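PDB 1YOZ: uncharacterized protein AF_0941 from Archaeoglobus fulgidus, which is of unknown function and folds into an all-helical chain that pairs with a second copy of itself. Local coordinates for residues B[7-12]-B[27-32]; B[21-26]-B[84-89]; B[77-82]-B[95-100]. One frame throughout, in Å; residues are numbered along the deposited sequence.

How the contacts relate
Followed from the N terminus, the chain runs through helix 8-18, a turn and the short helix 26-29, and contact 1 closes this first loop by setting residues 27-32 against 7-12. Residues 21-26, inside that loop, find their partner much later, in the C-terminal part of helix 75-88, so contact 2 crosses contact 1. Contact 3 joins the middle of the same helix to residues 95-100, the linker and first residues of helix 99-113; its first segment falls within the span of contact 2 and its second beyond it, so these two also cross. Contacts 1 and 3 follow in series, yet touch through the Asp27 to Lys95 salt bridge and a probable hydrogen bond from Asp98 N to Gln32 OE1.

Contact 1. Residues B[7-12]-B[27-32]; sequences NSFLDR and DKLLDQ
Leu29 meets Phe9 and Arg12 together, and both of its methyls rest against the arginine. Leu29 CD1 lies 3.7 Å from Arg12 CB and Leu29 CD2 3.8 Å from the same Arg12 CB. Leu29 CD1 also reaches the phenylalanine, 3.6 Å from Phe9 CD1, approaching the ring obliquely, and Leu29 CG comes 3.7 Å from Phe9 CE1. Leu30 adds a second apolar touch, its CD2 standing at the ring edge, 4.0 Å from Phe9 CZ, with the two side chains crossing at about a right angle. The backbone joins in as well, since Leu29 O lies in the ring plane at the edge, 3.8 Å from Phe9 CE1. Were Leu29 cut back to an alanine, a gap would probably open beside the Phe9 ring and Arg12 CB would lose its apolar cover. This is a helix-to-helix contact within an all-helical fold: the first turn of helix 8-18 receives the end of the short helix 26-29, just where Leu30 leaves helical geometry. Phe9 reaches across because its CG is anti to the backbone N (chi1 -178°), which carries the ring out toward the leucines. Behind it, Asn7 caps the helix by accepting from Leu10 N at its OD1 (3.1 Å); the hydrogen bond is nearly straight, 174° at the hydrogen, although the donor sits above the carbonyl plane. On the other segment, Asp31 caps the following helix through a bond to Asn34 N. Farther out, Ile35 of helix 32-51 and Leu75 of helix 75-88 also touch Phe9, Leu82 packs on both leucines, and Arg62 of the second subunit forms a salt bridge with Asp11.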
# COMPACT_ATOMS: atom_id res chain seq x y z
N ASN B 7 -7.05 4.17 -1.54
CA ASN B 7 -6.40 5.08 -0.63
C ASN B 7 -6.09 6.34 -1.41
O ASN B 7 -5.10 6.39 -2.17
CB ASN B 7 -5.09 4.45 -0.05
CG ASN B 7 -4.45 5.31 0.99
OD1 ASN B 7 -4.69 6.51 1.06
ND2 ASN B 7 -3.54 4.72 1.77
N SER B 8 -6.98 7.32 -1.25
CA SER B 8 -6.95 8.58 -1.97
C SER B 8 -5.77 9.41 -1.57
O SER B 8 -5.16 10.04 -2.42
CB SER B 8 -8.26 9.34 -1.71
OG SER B 8 -9.33 8.62 -2.36
N PHE B 9 -5.41 9.38 -0.28
CA PHE B 9 -4.27 10.19 0.16
C PHE B 9 -2.98 9.70 -0.49
O PHE B 9 -2.18 10.50 -1.06
CB PHE B 9 -4.10 10.21 1.68
CG PHE B 9 -2.97 11.07 2.14
CD1 PHE B 9 -3.15 12.44 2.35
CD2 PHE B 9 -1.70 10.52 2.36
CE1 PHE B 9 -2.09 13.25 2.75
CE2 PHE B 9 -0.63 11.32 2.74
CZ PHE B 9 -0.82 12.68 2.95
N LEU B 10 -2.80 8.39 -0.43
CA LEU B 10 -1.62 7.75 -1.04
C LEU B 10 -1.51 8.06 -2.53
O LEU B 10 -0.46 8.46 -3.01
CB LEU B 10 -1.62 6.23 -0.76
CG LEU B 10 -0.46 5.45 -1.40
CD1 LEU B 10 0.87 5.76 -0.77
CD2 LEU B 10 -0.81 4.00 -1.30
N ASP B 11 -2.61 7.96 -3.26
CA ASP B 11 -2.55 8.24 -4.69
C ASP B 11 -2.27 9.72 -4.97
O ASP B 11 -1.48 10.03 -5.86
CB ASP B 11 -3.84 7.83 -5.41
CG ASP B 11 -4.02 6.32 -5.53
OD1 ASP B 11 -3.05 5.53 -5.72
OD2 ASP B 11 -5.17 5.91 -5.42
N ARG B 12 -2.98 10.62 -4.29
CA ARG B 12 -2.73 12.07 -4.53
C ARG B 12 -1.30 12.44 -4.18
O ARG B 12 -0.67 13.18 -4.91
CB ARG B 12 -3.67 12.96 -3.72
CG ARG B 12 -5.02 13.17 -4.37
CD ARG B 12 -6.11 13.55 -3.37
NE ARG B 12 -7.27 12.73 -3.65
CZ ARG B 12 -8.33 13.08 -4.37
NH1 ARG B 12 -8.43 14.31 -4.90
NH2 ARG B 12 -9.30 12.19 -4.55
N ASP B 27 -0.31 21.75 -0.50
CA ASP B 27 -0.90 22.53 0.58
C ASP B 27 -2.35 22.08 0.92
O ASP B 27 -2.71 21.90 2.09
CB ASP B 27 -0.86 24.02 0.18
CG ASP B 27 -1.08 24.94 1.35
OD1 ASP B 27 -0.40 24.80 2.37
OD2 ASP B 27 -1.96 25.83 1.23
N LYS B 28 -3.16 21.83 -0.09
CA LYS B 28 -4.52 21.35 0.18
C LYS B 28 -4.53 19.90 0.66
O LYS B 28 -5.31 19.54 1.58
CB LYS B 28 -5.43 21.49 -1.04
CG LYS B 28 -6.70 20.62 -0.95
CD LYS B 28 -7.67 20.93 -2.08
CE LYS B 28 -8.86 19.98 -2.09
NZ LYS B 28 -9.65 20.15 -3.37
N LEU B 29 -3.69 19.08 0.05
CA LEU B 29 -3.61 17.69 0.45
C LEU B 29 -3.20 17.52 1.94
O LEU B 29 -3.71 16.63 2.61
CB LEU B 29 -2.70 16.89 -0.50
CG LEU B 29 -2.54 15.38 -0.28
CD1 LEU B 29 -3.85 14.61 -0.39
CD2 LEU B 29 -1.51 14.84 -1.24
N LEU B 30 -2.35 18.43 2.44
CA LEU B 30 -1.73 18.30 3.76
C LEU B 30 -2.41 19.07 4.87
O LEU B 30 -1.86 19.21 5.98
CB LEU B 30 -0.28 18.71 3.68
CG LEU B 30 0.58 17.86 2.75
CD1 LEU B 30 1.99 18.48 2.62
CD2 LEU B 30 0.65 16.44 3.19
N ASP B 31 -3.60 19.58 4.56
CA ASP B 31 -4.54 20.08 5.56
C ASP B 31 -5.15 18.89 6.29
O ASP B 31 -5.85 18.11 5.68
CB ASP B 31 -5.63 20.92 4.90
CG ASP B 31 -6.60 21.49 5.91
OD1 ASP B 31 -6.45 22.65 6.35
OD2 ASP B 31 -7.51 20.76 6.32
N GLN B 32 -4.84 18.75 7.59
CA GLN B 32 -5.28 17.57 8.35
C GLN B 32 -6.78 17.37 8.41
O GLN B 32 -7.25 16.22 8.47
CB GLN B 32 -4.66 17.48 9.76
CG GLN B 32 -4.97 18.65 10.71
CD GLN B 32 -4.49 18.37 12.14
OE1 GLN B 32 -3.55 17.58 12.38
NE2 GLN B 32 -5.15 19.02 13.10

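Contact 2. Residues B[21-26]-B[84-89]; sequences KSVEEA and EFAESK
Val23 and Ala86 make the main apolar touch, and no hydrogen bond spans the two segments. A single methyl of the valine does the work: Val23 CG2 sits 3.6 Å from Ala86 CB and equally close to Ala86 CA, lying against the helix backbone where the alanine presents little bulk. Val23 CG2 also comes obliquely to the Phe85 ring, 4.3 Å from Phe85 CE2. CG2 is brought there by standing anti to the backbone N of Val23, which places CG1 between that N and the carbonyl carbon. Ala26 supplies a looser methyl-to-methyl touch, its CB 4.2 Å from Ala86 CB. The small side chains of Ala26 and Ala86 probably allow the close approach of the segment leading into helix 26-29 to helix 75-88, with the CA atoms of Val23 and Ala86 only 6.0 Å apart. The polar interactions are local to each segment. Ser22 OG accepts from Glu24 N at 3.1 Å, an ST turn that shapes the backbone around Val23. On the helix, Phe85 O is gripped by two donors, Ser88 OG at 3.0 Å and Lys89 N, both reaching it from the same face of its carbonyl plane. Lys89 also lays its CG over one face of the Phe85 ring, 3.9 Å above the plane and offset toward the rim. Beyond the two segments, Phe91 packs on Val23, Ile93 on Ala86, and Ile16 of helix 8-18 on Phe85.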
# COMPACT_ATOMS: atom_id res chain seq x y z
N LYS B 21 0.47 16.08 -10.80
CA LYS B 21 -0.16 17.28 -10.26
C LYS B 21 0.86 18.33 -9.81
O LYS B 21 1.98 18.02 -9.35
CB LYS B 21 -1.14 16.99 -9.11
CG LYS B 21 -2.31 16.08 -9.43
CD LYS B 21 -3.25 16.65 -10.48
CE LYS B 21 -4.55 15.86 -10.58
NZ LYS B 21 -5.59 16.67 -11.34
N SER B 22 0.45 19.58 -9.91
CA SER B 22 1.28 20.67 -9.42
C SER B 22 1.63 20.50 -7.94
O SER B 22 0.87 19.90 -7.19
CB SER B 22 0.53 21.98 -9.63
OG SER B 22 1.30 23.05 -9.13
N VAL B 23 2.79 21.02 -7.54
CA VAL B 23 3.18 21.07 -6.12
C VAL B 23 2.26 22.06 -5.36
O VAL B 23 2.08 21.93 -4.14
CB VAL B 23 4.69 21.40 -5.94
CG1 VAL B 23 4.96 22.87 -6.18
CG2 VAL B 23 5.16 21.02 -4.58
N GLU B 24 1.67 23.00 -6.09
CA GLU B 24 0.61 23.89 -5.59
C GLU B 24 -0.48 23.10 -4.83
O GLU B 24 -1.18 23.65 -3.98
CB GLU B 24 -0.07 24.58 -6.78
CG GLU B 24 -0.18 26.13 -6.73
CD GLU B 24 -0.68 26.75 -8.09
OE1 GLU B 24 0.01 27.67 -8.61
OE2 GLU B 24 -1.75 26.33 -8.62
N GLU B 25 -0.60 21.81 -5.15
CA GLU B 25 -1.69 20.97 -4.62
C GLU B 25 -1.36 20.29 -3.29
O GLU B 25 -2.25 19.76 -2.62
CB GLU B 25 -2.17 19.96 -5.67
CG GLU B 25 -2.89 20.67 -6.83
CD GLU B 25 -3.71 19.74 -7.74
OE1 GLU B 25 -4.03 18.59 -7.37
OE2 GLU B 25 -4.04 20.21 -8.85
N ALA B 26 -0.08 20.31 -2.93
CA ALA B 26 0.38 19.74 -1.68
C ALA B 26 -0.27 20.43 -0.47
O ALA B 26 -0.74 19.75 0.46
CB ALA B 26 1.92 19.78 -1.59
N GLU B 84 8.70 17.68 2.56
CA GLU B 84 10.10 17.68 2.15
C GLU B 84 10.18 17.80 0.65
O GLU B 84 11.07 18.49 0.14
CB GLU B 84 10.80 16.43 2.71
CG GLU B 84 11.84 15.69 1.83
CD GLU B 84 11.86 14.15 2.11
OE1 GLU B 84 12.53 13.38 1.37
OE2 GLU B 84 11.15 13.70 3.05
N PHE B 85 9.24 17.17 -0.05
CA PHE B 85 9.15 17.30 -1.51
C PHE B 85 8.75 18.70 -1.95
O PHE B 85 9.39 19.28 -2.83
CB PHE B 85 8.20 16.25 -2.10
CG PHE B 85 8.07 16.32 -3.57
CD1 PHE B 85 8.92 15.57 -4.38
CD2 PHE B 85 7.13 17.16 -4.16
CE1 PHE B 85 8.83 15.65 -5.76
CE2 PHE B 85 7.04 17.25 -5.55
CZ PHE B 85 7.90 16.49 -6.34
N ALA B 86 7.69 19.25 -1.36
CA ALA B 86 7.23 20.59 -1.71
C ALA B 86 8.25 21.67 -1.37
O ALA B 86 8.33 22.68 -2.07
CB ALA B 86 5.89 20.89 -1.07
N GLU B 87 9.01 21.47 -0.30
CA GLU B 87 10.04 22.43 0.11
C GLU B 87 11.18 22.50 -0.90
O GLU B 87 11.44 23.57 -1.45
CB GLU B 87 10.55 22.13 1.51
CG GLU B 87 11.22 23.33 2.16
CD GLU B 87 12.73 23.29 2.03
OE1 GLU B 87 13.34 22.39 2.64
OE2 GLU B 87 13.30 24.18 1.34
N SER B 88 11.85 21.38 -1.16
CA SER B 88 12.93 21.33 -2.16
C SER B 88 12.45 22.07 -3.39
O SER B 88 13.07 23.04 -3.86
CB SER B 88 13.31 19.88 -2.53
OG SER B 88 12.37 19.29 -3.44
N LYS B 89 11.30 21.63 -3.90
CA LYS B 89 10.71 22.23 -5.10
C LYS B 89 10.37 23.72 -4.99
O LYS B 89 10.10 24.35 -6.01
CB LYS B 89 9.54 21.37 -5.62
CG LYS B 89 9.97 19.91 -5.87
CD LYS B 89 9.69 19.46 -7.29
CE LYS B 89 10.70 18.44 -7.74
NZ LYS B 89 12.00 19.03 -8.17

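Contact 3. Residues B[77-82]-B[95-100]; sequences IHFERL and KKLDPE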
# COMPACT_ATOMS: atom_id res chain seq x y z
N ILE B 77 4.74 9.48 7.79
CA ILE B 77 5.94 9.46 6.95
C ILE B 77 5.70 10.11 5.59
O ILE B 77 6.54 10.89 5.06
CB ILE B 77 6.41 8.03 6.69
CG1 ILE B 77 7.01 7.41 7.96
CG2 ILE B 77 7.43 8.03 5.57
CD1 ILE B 77 6.18 6.39 8.64
N HIS B 78 4.56 9.75 5.00
CA HIS B 78 4.21 10.29 3.73
C HIS B 78 3.85 11.75 3.84
O HIS B 78 4.09 12.51 2.91
CB HIS B 78 3.09 9.46 3.09
CG HIS B 78 3.58 8.16 2.55
ND1 HIS B 78 2.74 7.11 2.24
CD2 HIS B 78 4.83 7.73 2.25
CE1 HIS B 78 3.44 6.09 1.79
NE2 HIS B 78 4.72 6.44 1.79
N PHE B 79 3.27 12.15 4.96
CA PHE B 79 3.04 13.58 5.22
C PHE B 79 4.36 14.38 5.14
O PHE B 79 4.47 15.36 4.42
CB PHE B 79 2.44 13.74 6.60
CG PHE B 79 1.94 15.13 6.92
CD1 PHE B 79 0.58 15.43 6.83
CD2 PHE B 79 2.82 16.13 7.38
CE1 PHE B 79 0.09 16.71 7.14
CE2 PHE B 79 2.34 17.41 7.73
CZ PHE B 79 0.98 17.70 7.59
N GLU B 80 5.37 13.87 5.84
CA GLU B 80 6.68 14.50 5.94
C GLU B 80 7.45 14.44 4.64
O GLU B 80 8.01 15.43 4.21
CB GLU B 80 7.46 13.84 7.07
CG GLU B 80 6.83 14.10 8.44
CD GLU B 80 6.71 15.58 8.78
OE1 GLU B 80 7.60 16.38 8.38
OE2 GLU B 80 5.72 15.92 9.49
N ARG B 81 7.46 13.27 4.00
CA ARG B 81 7.92 13.15 2.62
C ARG B 81 7.41 14.29 1.73
O ARG B 81 8.18 14.90 0.98
CB ARG B 81 7.43 11.81 2.04
CG ARG B 81 8.39 11.07 1.11
CD ARG B 81 8.74 11.88 -0.15
NE ARG B 81 9.32 11.05 -1.22
CZ ARG B 81 10.17 11.50 -2.14
NH1 ARG B 81 10.55 12.78 -2.12
NH2 ARG B 81 10.64 10.68 -3.07
N LEU B 82 6.12 14.58 1.81
CA LEU B 82 5.49 15.47 0.86
C LEU B 82 5.81 16.94 1.11
O LEU B 82 5.98 17.71 0.16
CB LEU B 82 3.98 15.23 0.83
CG LEU B 82 3.18 15.96 -0.25
CD1 LEU B 82 3.80 15.74 -1.66
CD2 LEU B 82 1.72 15.49 -0.20
N LYS B 95 2.26 23.52 7.42
CA LYS B 95 1.21 22.66 8.00
C LYS B 95 1.91 21.51 8.72
O LYS B 95 3.04 21.13 8.35
CB LYS B 95 0.33 22.06 6.91
CG LYS B 95 -0.45 23.06 6.04
CD LYS B 95 -1.82 22.51 5.84
CE LYS B 95 -2.64 23.24 4.80
NZ LYS B 95 -2.34 24.69 4.67
N LYS B 96 1.24 20.97 9.73
CA LYS B 96 1.68 19.75 10.43
C LYS B 96 0.48 18.83 10.76
O LYS B 96 -0.68 19.23 10.65
CB LYS B 96 2.48 20.10 11.69
CG LYS B 96 1.95 21.31 12.42
CD LYS B 96 2.74 21.66 13.69
CE LYS B 96 2.41 20.66 14.85
NZ LYS B 96 0.92 20.37 15.08
N LEU B 97 0.78 17.59 11.14
CA LEU B 97 -0.26 16.57 11.33
C LEU B 97 -0.25 16.17 12.80
O LEU B 97 0.74 15.61 13.27
CB LEU B 97 0.04 15.35 10.46
CG LEU B 97 -0.84 14.09 10.44
CD1 LEU B 97 -2.31 14.35 10.10
CD2 LEU B 97 -0.23 13.07 9.49
N ASP B 98 -1.32 16.47 13.52
CA ASP B 98 -1.42 16.09 14.94
C ASP B 98 -1.42 14.56 15.14
O ASP B 98 -2.21 13.86 14.52
CB ASP B 98 -2.71 16.66 15.53
CG ASP B 98 -2.68 18.16 15.66
OD1 ASP B 98 -1.55 18.72 15.68
OD2 ASP B 98 -3.77 18.79 15.76
N PRO B 99 -0.51 14.03 15.99
CA PRO B 99 -0.62 12.63 16.42
C PRO B 99 -2.03 12.21 16.82
O PRO B 99 -2.46 11.09 16.50
CB PRO B 99 0.33 12.54 17.62
CG PRO B 99 1.47 13.55 17.24
CD PRO B 99 0.70 14.69 16.52
N GLU B 100 -2.75 13.10 17.50
CA GLU B 100 -4.13 12.81 17.89
C GLU B 100 -5.01 12.60 16.66
O GLU B 100 -5.96 11.83 16.70
CB GLU B 100 -4.71 13.91 18.78
CG GLU B 100 -3.87 14.28 20.00
CD GLU B 100 -2.52 14.94 19.66
OE1 GLU B 100 -2.45 15.78 18.72
OE2 GLU B 100 -1.50 14.60 20.33
O HOH W 1 3.61 17.07 11.04
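Phe79 lays one face of its ring under the side chain of Leu97, whose CB stands 3.6 Å from the ring centroid and 14° off the normal, a CH-pi contact displaced toward the rim. Leu97 CD2 extends the overlap to the base of the ring, 3.6 Å from Phe79 CD1. At its far end the ring meets backbone: Phe79 CZ is 3.4 Å from Lys96 C, an oblique approach, while Lys95 O lies at the edge in the ring plane, 3.8 Å from Phe79 CE2. The ring is held out to this extended segment by chi1 of -170°, with CG anti to the backbone N. A water adds a polar bridge, donating to Glu80 OE2 and accepting from Leu97 N, each at 2.9 Å. Alongside, Lys96 NZ forms a salt bridge with Asp98 OD1 at 3.0 Å, linking two side chains of the connecting segment. Lys95 instead turns its NZ to Asp27, in a salt bridge outside the two segments. The contact thus fastens the linker before helix 99-113 to helix 75-88, with Ile35 of helix 32-51 and Leu30, just after helix 26-29, also packing on Phe79.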